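Local coordinates for CBS domain protein (Bacillus anthracis, PDB 3LQN), which is of unknown function but carries paired CBS domains, modules that in related proteins commonly bind adenine nucleotides and regulate a partner, at residues K26-Q31 / V44-S49; S49-L54 / G62-A67. All blocks are in the same frame, centred on the assembly; numbering follows the deposited sequence. Where two conformers were deposited one is given.

Contact 1: K26-Q31 / V44-S49; sequences KVAHVQ and VKSGYS
Tyr48 reaches across to Lys26 with its phenol group, and this is where the polar part of the contact lies. The hydroxyl OH donates to the backbone carbonyl O of Lys26 at 3.1 Å. The approach is bent, with an angle of 127° at the oxygen, and the donor stands above the carbonyl plane. A tyrosine suits the place because its ring is long enough to span from the end of helix 36-46 to the loop and still bring a donor to a main-chain oxygen. With CG anti to the carbonyl carbon (chi1 -78°), the ring is thrown toward 26-31.

A second polar feature organises the helix end. Ser46 OG accepts from the backbone N of Tyr48 at 3.1 Å, closing an ST turn, and also bonds to the carbonyl O of Leu43. Gly47, inside this turn, has a positive phi (82°) that brings the position of a beta carbon against Ser46 O, a conformation glycine tolerates; it suits the place where the chain leaves the helix.

The apolar part is small. Val27 crosses the Tyr48 side chain at about a right angle: CG1 sits over one face of the ring, while CG2 comes to 3.8 Å from the hydroxyl OH of Tyr48. A beta-branched residue can thus serve ring face and phenol end together. Farther along, Ala28 CB rests against Ser46 CB at 3.9 Å, two short side chains letting loop and helix end come close.

Both Val27 and Tyr48 also pack on Ile22 of strand 22-23 and Ile131 of strand 128-133, and Val27 touches Pro52 of strand 50-54. The contact therefore ties the loop after strand 22-23 to the C-terminal end of helix 36-46, beside the sheet containing strand 128-133.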
ATOM      1  N   LYS A  26      -5.193 -13.913  11.395  1.00 23.61           N
ATOM      2  CA  LYS A  26      -5.119 -12.507  11.709  1.00 27.70           C
ATOM      3  C   LYS A  26      -5.524 -11.662  10.485  1.00 30.83           C
ATOM      4  O   LYS A  26      -5.382 -10.448  10.494  1.00 32.34           O
ATOM      5  CB  LYS A  26      -3.693 -12.129  12.084  1.00 28.46           C
ATOM      6  CG  LYS A  26      -3.178 -12.903  13.332  1.00 35.00           C
ATOM      7  CD  LYS A  26      -1.766 -12.462  13.700  1.00 37.23           C
ATOM      8  CE  LYS A  26      -1.217 -13.318  14.856  1.00 48.09           C
ATOM      9  NZ  LYS A  26       0.218 -12.963  15.106  1.00 56.99           N
ATOM     10  N   VAL A  27      -5.947 -12.335   9.423  1.00 26.21           N
ATOM     11  CA  VAL A  27      -6.232 -11.641   8.147  1.00 25.23           C
ATOM     12  C   VAL A  27      -7.701 -11.734   7.813  1.00 22.73           C
ATOM     13  O   VAL A  27      -8.259 -12.830   7.759  1.00 23.69           O
ATOM     14  CB  VAL A  27      -5.408 -12.254   6.980  1.00 23.41           C
ATOM     15  CG1 VAL A  27      -5.652 -11.495   5.659  1.00 23.83           C
ATOM     16  CG2 VAL A  27      -3.906 -12.234   7.341  1.00 27.43           C
ATOM     17  N   ALA A  28      -8.344 -10.586   7.561  1.00 29.28           N
ATOM     18  CA  ALA A  28      -9.741 -10.611   7.125  1.00 30.19           C
ATOM     19  C   ALA A  28      -9.822 -11.196   5.702  1.00 21.47           C
ATOM     20  O   ALA A  28      -8.813 -11.146   4.964  1.00 24.29           O
ATOM     21  CB  ALA A  28     -10.364  -9.197   7.145  1.00 27.67           C
ATOM     22  N   HIS A  29     -10.993 -11.729   5.365  1.00 28.86           N
ATOM     23  CA  HIS A  29     -11.280 -12.269   4.014  1.00 25.48           C
ATOM     24  C   HIS A  29     -12.744 -12.019   3.634  1.00 29.53           C
ATOM     25  O   HIS A  29     -13.563 -11.642   4.496  1.00 27.76           O
ATOM     26  CB  HIS A  29     -10.937 -13.793   3.974  1.00 21.47           C
ATOM     27  CG  HIS A  29     -11.734 -14.633   4.920  1.00 30.75           C
ATOM     28  ND1 HIS A  29     -11.239 -15.061   6.138  1.00 34.27           N
ATOM     29  CD2 HIS A  29     -12.976 -15.177   4.819  1.00 41.28           C
ATOM     30  CE1 HIS A  29     -12.143 -15.799   6.747  1.00 40.42           C
ATOM     31  NE2 HIS A  29     -13.211 -15.886   5.967  1.00 35.20           N
ATOM     32  N   VAL A  30     -13.068 -12.237   2.362  1.00 23.65           N
ATOM     33  CA  VAL A  30     -14.432 -12.281   1.867  1.00 24.25           C
ATOM     34  C   VAL A  30     -14.584 -13.483   0.918  1.00 21.98           C
ATOM     35  O   VAL A  30     -13.602 -14.157   0.598  1.00 27.90           O
ATOM     36  CB  VAL A  30     -14.816 -10.934   1.138  1.00 23.01           C
ATOM     37  CG1 VAL A  30     -14.936  -9.808   2.173  1.00 26.17           C
ATOM     38  CG2 VAL A  30     -13.764 -10.582   0.059  1.00 20.68           C
ATOM     39  N   GLN A  31     -15.794 -13.695   0.410  1.00 23.78           N
ATOM     40  CA  GLN A  31     -16.142 -14.745  -0.570  1.00 28.39           C
ATOM     41  C   GLN A  31     -16.588 -14.160  -1.893  1.00 26.84           C
ATOM     42  O   GLN A  31     -17.020 -13.026  -1.923  1.00 23.85           O
ATOM     43  CB  GLN A  31     -17.308 -15.578  -0.003  1.00 30.56           C
ATOM     44  CG  GLN A  31     -16.910 -16.307   1.245  1.00 39.11           C
ATOM     45  CD  GLN A  31     -17.781 -17.524   1.494  1.00 52.49           C
ATOM     46  OE1 GLN A  31     -17.281 -18.624   1.699  1.00 52.66           O
ATOM     47  NE2 GLN A  31     -19.093 -17.331   1.449  1.00 42.80           N
ATOM     48  N   VAL A  44     -11.907  -1.657   5.093  1.00 19.20           N
ATOM     49  CA  VAL A  44     -11.657  -0.455   5.873  1.00 19.89           C
ATOM     50  C   VAL A  44     -11.567  -0.763   7.354  1.00 21.34           C
ATOM     51  O   VAL A  44     -10.713  -0.202   8.068  1.00 23.45           O
ATOM     52  CB  VAL A  44     -12.742   0.615   5.625  1.00 17.10           C
ATOM     53  CG1 VAL A  44     -12.570   1.866   6.570  1.00 24.30           C
ATOM     54  CG2 VAL A  44     -12.746   1.062   4.147  1.00 14.94           C
ATOM     55  N   LYS A  45     -12.493  -1.596   7.839  1.00 22.46           N
ATOM     56  CA  LYS A  45     -12.531  -1.953   9.262  1.00 30.43           C
ATOM     57  C   LYS A  45     -11.296  -2.719   9.704  1.00 37.91           C
ATOM     58  O   LYS A  45     -10.824  -2.537  10.843  1.00 37.15           O
ATOM     59  CB  LYS A  45     -13.803  -2.713   9.633  1.00 25.30           C
ATOM     60  CG  LYS A  45     -15.039  -1.806   9.677  1.00 23.99           C
ATOM     61  CD  LYS A  45     -16.282  -2.596  10.153  1.00 32.62           C
ATOM     62  CE  LYS A  45     -16.118  -2.984  11.602  1.00 48.77           C
ATOM     63  NZ  LYS A  45     -17.171  -3.950  12.027  1.00 64.43           N
ATOM     64  N   SER A  46     -10.734  -3.513   8.799  1.00 27.44           N
ATOM     65  CA  SER A  46      -9.591  -4.354   9.139  1.00 34.46           C
ATOM     66  C   SER A  46      -8.275  -3.584   9.079  1.00 34.65           C
ATOM     67  O   SER A  46      -7.338  -3.916   9.769  1.00 35.35           O
ATOM     68  CB  SER A  46      -9.524  -5.562   8.210  1.00 25.26           C
ATOM     69  OG  SER A  46      -9.040  -5.228   6.942  1.00 26.13           O
ATOM     70  N   GLY A  47      -8.244  -2.523   8.282  1.00 35.04           N
ATOM     71  CA  GLY A  47      -7.022  -1.761   8.077  1.00 39.26           C
ATOM     72  C   GLY A  47      -6.083  -2.373   7.048  1.00 41.97           C
ATOM     73  O   GLY A  47      -4.986  -1.868   6.855  1.00 34.77           O
ATOM     74  N   TYR A  48      -6.512  -3.448   6.388  1.00 37.35           N
ATOM     75  CA  TYR A  48      -5.771  -4.015   5.252  1.00 33.58           C
ATOM     76  C   TYR A  48      -6.142  -3.264   3.967  1.00 29.98           C
ATOM     77  O   TYR A  48      -7.271  -2.812   3.823  1.00 34.89           O
ATOM     78  CB  TYR A  48      -6.118  -5.508   5.098  1.00 38.49           C
ATOM     79  CG  TYR A  48      -5.404  -6.375   6.092  1.00 40.97           C
ATOM     80  CD1 TYR A  48      -4.145  -6.874   5.812  1.00 46.05           C
ATOM     81  CD2 TYR A  48      -5.994  -6.711   7.317  1.00 40.86           C
ATOM     82  CE1 TYR A  48      -3.471  -7.671   6.720  1.00 52.51           C
ATOM     83  CE2 TYR A  48      -5.328  -7.524   8.233  1.00 41.45           C
ATOM     84  CZ  TYR A  48      -4.061  -7.998   7.925  1.00 46.18           C
ATOM     85  OH  TYR A  48      -3.374  -8.798   8.809  1.00 44.59           O
ATOM     86  N   SER A  49      -5.188  -3.109   3.048  1.00 27.86           N
ATOM     87  CA  SER A  49      -5.477  -2.429   1.808  1.00 29.34           C
ATOM     88  C   SER A  49      -5.897  -3.475   0.811  1.00 22.73           C
ATOM     89  O   SER A  49      -6.490  -3.146  -0.213  1.00 28.13           O
ATOM     90  CB  SER A  49      -4.238  -1.709   1.276  1.00 37.82           C
ATOM     91  OG  SER A  49      -3.172  -2.646   1.216  1.00 54.78           O
TER

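Contact 2: S49-L54 / G62-A67; sequences SAIPVL and GLISTA. With FMT (formic acid), chain H.
Ile51 and Ile64 meet through different branches: CG1 of Ile51 lies between its backbone N and carbonyl carbon (chi1 54°), whereas Ile64 turns CG1 anti to N (chi1 -179°) and presents CG2, 3.9 Å from Ile51 CG1. That same methyl is 3.7 Å from Val53 CG2, so three branched residues cover one face of the hairpin, where Gly62, paired with Val53, adds no side chain. On the other face, Leu63 CD2 swings to 3.4 Å from Ile51 O, and small Ala50 rests its CB against Ser65 CB.

Two nearly straight bonds join Ile51 N to Ile64 O (2.9 Å) and Ile64 N to Ile51 O (2.8 Å). Val53 N bonds Gly62 O at 2.8 Å; the return bond is weak. Pro52, lacking an N-H, suits a non-hydrogen-bonded site opposite Leu63.

At the far end Ser49 O receives Thr66 N (3.1 Å) and a water that also accepts from Ala67 N. Thr66 OG1 bonds weakly (3.4 Å) to O2 of a formic acid, probably from the crystallisation liquor. Ser65 is the N-cap of helix 66-72, its OG bonded to Met68 N. This hairpin is the central part of the CBS beta-alpha-beta-beta-alpha order, between helices 36-46 and 66-72.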
ATOM      1  N   SER A  49      -5.188  -3.109   3.048  1.00 27.86           N
ATOM      2  CA  SER A  49      -5.477  -2.429   1.808  1.00 29.34           C
ATOM      3  C   SER A  49      -5.897  -3.475   0.811  1.00 22.73           C
ATOM      4  O   SER A  49      -6.490  -3.146  -0.213  1.00 28.13           O
ATOM      5  CB  SER A  49      -4.238  -1.709   1.276  1.00 37.82           C
ATOM      6  OG  SER A  49      -3.172  -2.646   1.216  1.00 54.78           O
ATOM      7  N   ALA A  50      -5.603  -4.728   1.124  1.00 25.85           N
ATOM      8  CA  ALA A  50      -6.113  -5.837   0.351  1.00 23.73           C
ATOM      9  C   ALA A  50      -6.387  -7.060   1.238  1.00 20.66           C
ATOM     10  O   ALA A  50      -5.728  -7.302   2.274  1.00 26.81           O
ATOM     11  CB  ALA A  50      -5.114  -6.180  -0.831  1.00 25.17           C
ATOM     12  N   ILE A  51      -7.326  -7.883   0.809  1.00 18.79           N
ATOM     13  CA  ILE A  51      -7.635  -9.124   1.519  1.00 22.09           C
ATOM     14  C   ILE A  51      -7.913 -10.234   0.543  1.00 16.86           C
ATOM     15  O   ILE A  51      -8.324  -9.983  -0.610  1.00 18.27           O
ATOM     16  CB  ILE A  51      -8.857  -8.971   2.475  1.00 23.50           C
ATOM     17  CG1 ILE A  51     -10.069  -8.428   1.698  1.00 25.63           C
ATOM     18  CG2 ILE A  51      -8.481  -8.101   3.649  1.00 26.04           C
ATOM     19  CD1 ILE A  51     -11.404  -8.460   2.494  1.00 24.25           C
ATOM     20  N   PRO A  52      -7.670 -11.488   0.965  1.00 20.16           N
ATOM     21  CA  PRO A  52      -7.947 -12.623   0.092  1.00 15.19           C
ATOM     22  C   PRO A  52      -9.433 -12.858  -0.086  1.00 22.44           C
ATOM     23  O   PRO A  52     -10.236 -12.561   0.816  1.00 18.38           O
ATOM     24  CB  PRO A  52      -7.357 -13.828   0.871  1.00 23.73           C
ATOM     25  CG  PRO A  52      -7.418 -13.388   2.351  1.00 24.62           C
ATOM     26  CD  PRO A  52      -7.083 -11.897   2.268  1.00 21.97           C
ATOM     27  N   VAL A  53      -9.770 -13.318  -1.286  1.00 19.65           N
ATOM     28  CA  VAL A  53     -11.085 -13.905  -1.567  1.00 20.95           C
ATOM     29  C   VAL A  53     -11.026 -15.432  -1.468  1.00 22.88           C
ATOM     30  O   VAL A  53     -10.275 -16.053  -2.213  1.00 26.33           O
ATOM     31  CB  VAL A  53     -11.526 -13.466  -2.981  1.00 19.25           C
ATOM     32  CG1 VAL A  53     -12.972 -13.923  -3.227  1.00 19.92           C
ATOM     33  CG2 VAL A  53     -11.369 -11.907  -3.135  1.00 20.80           C
ATOM     34  N   LEU A  54     -11.805 -16.051  -0.573  1.00 17.17           N
ATOM     35  CA  LEU A  54     -11.701 -17.477  -0.274  1.00 18.44           C
ATOM     36  C   LEU A  54     -13.003 -18.167  -0.659  1.00 25.30           C
ATOM     37  O   LEU A  54     -14.037 -17.523  -0.734  1.00 28.94           O
ATOM     38  CB  LEU A  54     -11.481 -17.722   1.235  1.00 17.63           C
ATOM     39  CG  LEU A  54     -10.204 -17.046   1.811  1.00 17.60           C
ATOM     40  CD1 LEU A  54     -10.137 -17.462   3.313  1.00 21.55           C
ATOM     41  CD2 LEU A  54      -8.927 -17.444   1.045  1.00 23.42           C
ATOM     42  N   GLY A  62      -8.519 -15.387  -5.087  1.00 25.11           N
ATOM     43  CA  GLY A  62      -8.014 -14.158  -5.619  1.00 25.37           C
ATOM     44  C   GLY A  62      -7.821 -13.182  -4.509  1.00 26.60           C
ATOM     45  O   GLY A  62      -7.939 -13.549  -3.357  1.00 26.36           O
ATOM     46  N   LEU A  63      -7.559 -11.941  -4.867  1.00 23.77           N
ATOM     47  CA  LEU A  63      -7.356 -10.864  -3.886  1.00 24.34           C
ATOM     48  C   LEU A  63      -8.323  -9.749  -4.230  1.00 29.41           C
ATOM     49  O   LEU A  63      -8.599  -9.526  -5.415  1.00 25.64           O
ATOM     50  CB  LEU A  63      -5.976 -10.241  -4.018  1.00 24.56           C
ATOM     51  CG  LEU A  63      -4.775 -10.656  -3.164  1.00 32.94           C
ATOM     52  CD1 LEU A  63      -3.563  -9.714  -3.449  1.00 35.56           C
ATOM     53  CD2 LEU A  63      -5.138 -10.630  -1.695  1.00 28.25           C
ATOM     54  N   ILE A  64      -8.761  -8.985  -3.234  1.00 22.09           N
ATOM     55  CA  ILE A  64      -9.532  -7.773  -3.563  1.00 21.38           C
ATOM     56  C   ILE A  64      -8.985  -6.656  -2.761  1.00 23.29           C
ATOM     57  O   ILE A  64      -8.722  -6.874  -1.572  1.00 22.41           O
ATOM     58  CB  ILE A  64     -11.046  -7.981  -3.398  1.00 17.02           C
ATOM     59  CG1 ILE A  64     -11.799  -6.686  -3.787  1.00 15.68           C
ATOM     60  CG2 ILE A  64     -11.418  -8.422  -1.955  1.00 19.91           C
ATOM     61  CD1 ILE A  64     -13.358  -6.885  -3.873  1.00 19.82           C
ATOM     62  N   SER A  65      -8.767  -5.478  -3.383  1.00 19.89           N
ATOM     63  CA  SER A  65      -8.192  -4.321  -2.692  1.00 20.52           C
ATOM     64  C   SER A  65      -9.136  -3.128  -2.727  1.00 19.55           C
ATOM     65  O   SER A  65     -10.022  -3.114  -3.535  1.00 19.25           O
ATOM     66  CB  SER A  65      -6.861  -3.914  -3.375  1.00 23.03           C
ATOM     67  OG  SER A  65      -7.106  -3.400  -4.681  1.00 22.64           O
ATOM     68  N   THR A  66      -8.911  -2.141  -1.881  0.60 17.91           N
ATOM     69  CA  THR A  66      -9.705  -0.941  -1.923  0.60 18.43           C
ATOM     70  C   THR A  66      -9.510  -0.228  -3.257  0.60 19.38           C
ATOM     71  O   THR A  66     -10.448   0.372  -3.792  0.60 15.11           O
ATOM     72  CB  THR A  66      -9.335  -0.012  -0.749  0.60 26.17           C
ATOM     73  OG1 THR A  66      -9.501  -0.744   0.473  0.60 24.77           O
ATOM     74  CG2 THR A  66     -10.220   1.228  -0.736  0.60 24.05           C
ATOM     75  N   ALA A  67      -8.273  -0.261  -3.770  1.00 20.34           N
ATOM     76  CA  ALA A  67      -8.028   0.232  -5.110  1.00 20.01           C
ATOM     77  C   ALA A  67      -8.945  -0.465  -6.171  1.00 17.96           C
ATOM     78  O   ALA A  67      -9.484   0.229  -7.058  1.00 21.61           O
ATOM     79  CB  ALA A  67      -6.532   0.142  -5.476  1.00 26.40           C
TER
HETATM   80  C   FMT H 167      -7.540   0.554   3.833  1.00 55.44           C
HETATM   81  O1  FMT H 167      -7.567   0.025   4.940  1.00 57.06           O
HETATM   82  O2  FMT H 167      -8.554   0.908   3.244  1.00 53.20           O
HETATM   83  O   HOH W   1      -5.772  -1.070  -2.243  1.00 28.39           O

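Contacts 1 and 2 follow one another along the chain, and their centres lie about 8 Å apart within the first CBS domain. Their ranges share Ser49, which takes part in contact 2 alone. Helix 36-46 ends in contact 1 and leads through a short turn into strand 50-54, which opens contact 2; strand 60-65 and helix 66-72 then complete the succession. The two also touch laterally: loop 26-31 continues the pairing on the other edge of strand 50-54, away from strand 60-65, with probable hydrogen bonds from Leu54 N to Val30 O (2.9 Å) and from Val30 N to Pro52 O (3.2 Å). Helices 36-46 and 66-72 both reach the second subunit.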